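Local coordinates for uncharacterized protein (Thermotoga maritima, PDB 1VMJ) that is uncharacterised but may act as a thiamin phosphate synthase, forms a three-subunit assembly and binds sodium, at residues Arg27-Ile31 with His72-Glu76; Met56-Ala60 with Asp137-Lys142. All coordinates share one frame; numbering follows the deposited sequence. Where two conformers were deposited one is given.

Contact 1 is a surface contact that sets strand 29-32, an outer strand of the three-stranded antiparallel sheet, against helix 69-82. Contact 2 is partly buried and joins two loops: one leads from strand 49-55 to strand 60-65, the other from strand 130-135 to strand 142-150. The two centres lie about 14 Å apart, and Arg27 O sits 2.8 Å from Gly138 N, a probable hydrogen bond between the contacts. Their chemistry differs with their place: contact 1 pairs one arginine with one glutamate beside an aromatic patch, whereas contact 2 gathers histidine, threonine and arginine groups around a sulfate, with a lysine packed against the histidine ring and bonded to the threonine.

Contact 1 of 2, residues Arg27-Ile31 with His72-Glu76; sequences RREFI and HHDFE
Arg28 grips Glu76 side-on, spending two different nitrogens on the two carboxylate oxygens. NE of Arg28 donates to OE1 of Glu76 over 2.9 Å, almost straight at 175°, and NH2 of Arg28 reaches OE2 of Glu76 over 2.8 Å. Each oxygen uses its syn lone pair, and the guanidinium and carboxylate planes lie only 8° apart, so the pair forms one nearly flat bidentate salt bridge. Glu76 turns its acid toward the strand by a bend at its second torsion (chi2 69°), while the Arg28 chain bends at its third torsion, turning the guanidinium edge to the acid.

Along the strand from this bridge, Phe30 points at the helix. In one of its two modelled conformers, to which all its ring contacts here belong, Phe30 packs CZ 3.9 Å from CB of Phe75. Its CD2 lies 4.1 Å from CB of His72, and the two rings meet obliquely, with centroids 5.5 Å apart. CE2 of Phe30 also comes within 3.6 Å of the His72 carbonyl O, which already accepts the helical hydrogen bond from Glu76 N at 3.1 Å.

Farther out, Glu29 and Ile31 bond through their backbones to Glu135 and Tyr133, fixing the strand in the three-stranded sheet. Arg28 NH1 forms a second salt bridge, with Glu85. Asp74 on the helix accepts hydrogen bonds from the backbone N of Lys92 and of His93 of the second subunit.

An alanine in place of Arg28 would probably leave Glu76 and Glu85 without their shared cation, and the Glu76 carboxylate free to turn. This is packing of a helix against a sheet's edge strand: two straight, coplanar bonds hold guanidinium and carboxylate in one plane, and Phe30 bridges strand and helix by apolar and oblique aromatic contacts.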
# COMPACT_ATOMS: atom_id res chain seq x y z
N ARG A 27 11.15 -18.49 -10.82
CA ARG A 27 11.50 -17.48 -9.83
C ARG A 27 10.41 -16.41 -9.65
O ARG A 27 10.12 -15.99 -8.52
CB ARG A 27 12.81 -16.79 -10.23
CG ARG A 27 13.37 -15.84 -9.20
CD ARG A 27 14.59 -15.16 -9.75
NE ARG A 27 15.09 -14.11 -8.87
CZ ARG A 27 16.09 -14.26 -8.02
NH1 ARG A 27 16.71 -15.43 -7.91
NH2 ARG A 27 16.49 -13.23 -7.27
N ARG A 28 9.90 -15.94 -10.79
CA ARG A 28 8.89 -14.90 -10.80
C ARG A 28 7.64 -15.39 -11.54
O ARG A 28 7.75 -16.04 -12.59
CB ARG A 28 9.40 -13.62 -11.45
CG ARG A 28 10.63 -13.02 -10.77
CD ARG A 28 10.86 -11.56 -11.10
NE ARG A 28 11.45 -11.40 -12.42
CZ ARG A 28 12.75 -11.55 -12.69
NH1 ARG A 28 13.61 -11.87 -11.74
NH2 ARG A 28 13.19 -11.40 -13.93
N GLU A 29 6.48 -15.02 -11.02
CA GLU A 29 5.19 -15.41 -11.57
C GLU A 29 4.08 -14.56 -10.99
O GLU A 29 4.17 -14.19 -9.83
CB GLU A 29 4.90 -16.90 -11.28
CG GLU A 29 3.64 -17.39 -11.99
CD GLU A 29 3.34 -18.88 -11.83
OE1 GLU A 29 4.17 -19.61 -11.24
OE2 GLU A 29 2.26 -19.31 -12.32
N PHE A 30 3.06 -14.24 -11.79
CA PHE A 30 1.83 -13.64 -11.29
C PHE A 30 0.75 -14.71 -11.34
O PHE A 30 0.57 -15.37 -12.37
CB PHE A 30 1.42 -12.44 -12.12
CG PHE A 30 2.46 -11.35 -12.16
CD1 PHE A 30 2.76 -10.62 -11.03
CD2 PHE A 30 3.12 -11.04 -13.35
CE1 PHE A 30 3.71 -9.61 -11.08
CE2 PHE A 30 4.08 -10.04 -13.39
CZ PHE A 30 4.37 -9.32 -12.26
N ILE A 31 0.03 -14.86 -10.24
CA ILE A 31 -1.04 -15.85 -10.15
C ILE A 31 -2.34 -15.16 -9.76
O ILE A 31 -2.39 -14.49 -8.75
CB ILE A 31 -0.69 -16.94 -9.14
CG1 ILE A 31 0.57 -17.68 -9.58
CG2 ILE A 31 -1.87 -17.93 -8.98
CD1 ILE A 31 1.05 -18.71 -8.63
N HIS A 72 0.99 -8.13 -17.88
CA HIS A 72 1.89 -8.93 -17.05
C HIS A 72 3.31 -8.88 -17.56
O HIS A 72 4.24 -8.71 -16.78
CB HIS A 72 1.40 -10.36 -16.96
CG HIS A 72 0.11 -10.48 -16.22
ND1 HIS A 72 -0.58 -11.66 -16.14
CD2 HIS A 72 -0.63 -9.56 -15.55
CE1 HIS A 72 -1.68 -11.48 -15.43
NE2 HIS A 72 -1.74 -10.21 -15.06
N HIS A 73 3.46 -8.99 -18.87
CA HIS A 73 4.76 -8.81 -19.49
C HIS A 73 5.32 -7.41 -19.19
O HIS A 73 6.48 -7.27 -18.81
CB HIS A 73 4.68 -9.04 -21.00
CG HIS A 73 5.95 -8.71 -21.71
ND1 HIS A 73 6.99 -9.61 -21.82
CD2 HIS A 73 6.37 -7.57 -22.30
CE1 HIS A 73 7.99 -9.03 -22.48
NE2 HIS A 73 7.63 -7.80 -22.79
N ASP A 74 4.49 -6.39 -19.32
CA ASP A 74 4.94 -5.03 -19.04
C ASP A 74 5.39 -4.85 -17.59
O ASP A 74 6.41 -4.22 -17.34
CB ASP A 74 3.82 -4.02 -19.34
CG ASP A 74 3.42 -4.01 -20.82
OD1 ASP A 74 4.27 -4.36 -21.68
OD2 ASP A 74 2.27 -3.66 -21.13
N PHE A 75 4.68 -5.44 -16.63
CA PHE A 75 5.12 -5.37 -15.22
C PHE A 75 6.49 -6.04 -15.05
O PHE A 75 7.34 -5.54 -14.33
CB PHE A 75 4.09 -6.01 -14.26
CG PHE A 75 3.00 -5.08 -13.83
CD1 PHE A 75 3.27 -3.97 -13.05
CD2 PHE A 75 1.69 -5.36 -14.14
CE1 PHE A 75 2.23 -3.15 -12.62
CE2 PHE A 75 0.66 -4.53 -13.73
CZ PHE A 75 0.93 -3.44 -12.97
N GLU A 76 6.68 -7.19 -15.67
CA GLU A 76 7.97 -7.89 -15.59
C GLU A 76 9.11 -7.01 -16.08
O GLU A 76 10.15 -6.85 -15.40
CB GLU A 76 7.91 -9.21 -16.38
CG GLU A 76 9.25 -9.80 -16.78
CD GLU A 76 10.09 -10.34 -15.64
OE1 GLU A 76 9.57 -10.60 -14.54
OE2 GLU A 76 11.31 -10.53 -15.87

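Contact 2 of 2, residues Met56-Ala60 with Asp137-Lys142; sequences MHITA and DGMRPK. With SO4 (sulfate ion), chain C.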
# COMPACT_ATOMS: atom_id res chain seq x y z
N MET A 56 2.85 -13.23 3.11
CA MET A 56 3.47 -13.48 4.41
C MET A 56 4.98 -13.53 4.29
O MET A 56 5.68 -13.61 5.30
CB MET A 56 2.96 -14.78 4.99
CG MET A 56 1.48 -14.78 5.17
SD MET A 56 0.85 -16.21 6.09
CE MET A 56 1.13 -15.73 7.79
N HIS A 57 5.48 -13.48 3.07
CA HIS A 57 6.92 -13.47 2.78
C HIS A 57 7.28 -12.11 2.24
O HIS A 57 6.48 -11.43 1.61
CB HIS A 57 7.24 -14.60 1.81
CG HIS A 57 7.03 -15.94 2.42
ND1 HIS A 57 8.04 -16.70 2.96
CD2 HIS A 57 5.88 -16.61 2.64
CE1 HIS A 57 7.51 -17.79 3.50
NE2 HIS A 57 6.20 -17.76 3.31
N ILE A 58 8.52 -11.71 2.51
CA ILE A 58 8.96 -10.34 2.27
C ILE A 58 9.60 -10.16 0.90
O ILE A 58 10.19 -9.10 0.62
CB ILE A 58 9.88 -9.86 3.44
CG1 ILE A 58 11.09 -10.78 3.59
CG2 ILE A 58 9.08 -9.79 4.75
CD1 ILE A 58 12.09 -10.33 4.62
N THR A 59 9.45 -11.18 0.06
CA THR A 59 9.91 -11.21 -1.32
C THR A 59 8.77 -11.49 -2.30
O THR A 59 9.01 -11.94 -3.43
CB THR A 59 10.97 -12.28 -1.50
OG1 THR A 59 10.49 -13.51 -0.98
CG2 THR A 59 12.23 -11.88 -0.77
N ALA A 60 7.54 -11.22 -1.87
CA ALA A 60 6.38 -11.42 -2.69
C ALA A 60 5.31 -10.40 -2.35
O ALA A 60 5.38 -9.68 -1.36
CB ALA A 60 5.86 -12.82 -2.51
N ASP A 137 10.45 -14.41 -5.73
CA ASP A 137 11.52 -15.34 -5.34
C ASP A 137 10.91 -16.70 -5.00
O ASP A 137 10.89 -17.14 -3.84
CB ASP A 137 12.34 -14.78 -4.17
CG ASP A 137 13.47 -15.72 -3.74
OD1 ASP A 137 14.07 -16.38 -4.63
OD2 ASP A 137 13.73 -15.82 -2.51
N GLY A 138 10.41 -17.35 -6.04
CA GLY A 138 9.60 -18.56 -5.90
C GLY A 138 10.39 -19.86 -5.92
O GLY A 138 11.52 -19.90 -5.48
N MET A 139 9.75 -20.92 -6.40
CA MET A 139 10.32 -22.27 -6.38
C MET A 139 10.55 -22.78 -4.96
O MET A 139 11.45 -23.59 -4.72
CB MET A 139 11.61 -22.35 -7.21
CG MET A 139 11.40 -21.84 -8.60
SD MET A 139 12.85 -21.94 -9.68
CE MET A 139 14.05 -20.98 -8.81
N ARG A 140 9.72 -22.31 -4.03
CA ARG A 140 9.73 -22.79 -2.66
C ARG A 140 8.36 -22.47 -2.10
O ARG A 140 7.69 -21.57 -2.62
CB ARG A 140 10.83 -22.13 -1.85
CG ARG A 140 10.77 -20.62 -1.80
CD ARG A 140 11.96 -20.06 -1.04
NE ARG A 140 12.10 -18.61 -1.13
CZ ARG A 140 11.70 -17.75 -0.20
NH1 ARG A 140 11.12 -18.16 0.91
NH2 ARG A 140 11.87 -16.45 -0.40
N PRO A 141 7.92 -23.18 -1.04
CA PRO A 141 6.57 -22.98 -0.53
C PRO A 141 6.43 -21.65 0.19
O PRO A 141 7.17 -21.35 1.13
CB PRO A 141 6.38 -24.14 0.45
CG PRO A 141 7.77 -24.44 0.93
CD PRO A 141 8.64 -24.22 -0.28
N LYS A 142 5.50 -20.83 -0.29
CA LYS A 142 5.28 -19.51 0.26
C LYS A 142 3.81 -19.28 0.45
O LYS A 142 2.96 -19.98 -0.11
CB LYS A 142 5.92 -18.46 -0.64
CG LYS A 142 7.44 -18.65 -0.64
CD LYS A 142 8.15 -17.79 -1.63
CE LYS A 142 8.29 -16.35 -1.15
NZ LYS A 142 9.07 -15.58 -2.21
S SO4 C . 10.99 -14.64 2.79
O1 SO4 C . 10.88 -16.08 2.95
O2 SO4 C . 12.29 -14.15 3.19
O3 SO4 C . 9.99 -13.96 3.65
O4 SO4 C . 10.71 -14.36 1.41
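His57 faces Lys142 and Thr59 faces Asp137 with CA separations of 6.7 and 6.0 Å, a close pass of two mostly irregular segments. Lys142 runs across one face of the imidazole: its CG sits 4.0 Å from the His57 ring centroid, only 4° off the normal, a CH-pi contact. A bend at chi3 (78°) then carries NZ of Lys142 to OG1 of Thr59, to which it donates at 2.8 Å. The same amine bonds Asp137 O and forms a salt bridge with Glu135. Together the loops make an anion pocket, consistent with a phosphate site in a putative thiamin phosphate synthase, and occupied here by a sulfate probably from the crystallisation liquor. ND1 of His57 donates from the ring edge to sulfate O1 over 2.9 Å at 178°, and Ile58 N holds O3 over 2.9 Å. Arg140 spans two oxygens, NH1 binding O1 and NH2 binding O4 of the sulfate. NH2 of Arg140 also forms a salt bridge with OD2 of Asp137 (2.9 Å), approaching from above the carboxylate plane; this OD2 accepts from Asn100 too, a ligand of the sodium site with His93 and His104. Pro127 of the third subunit packs on His57.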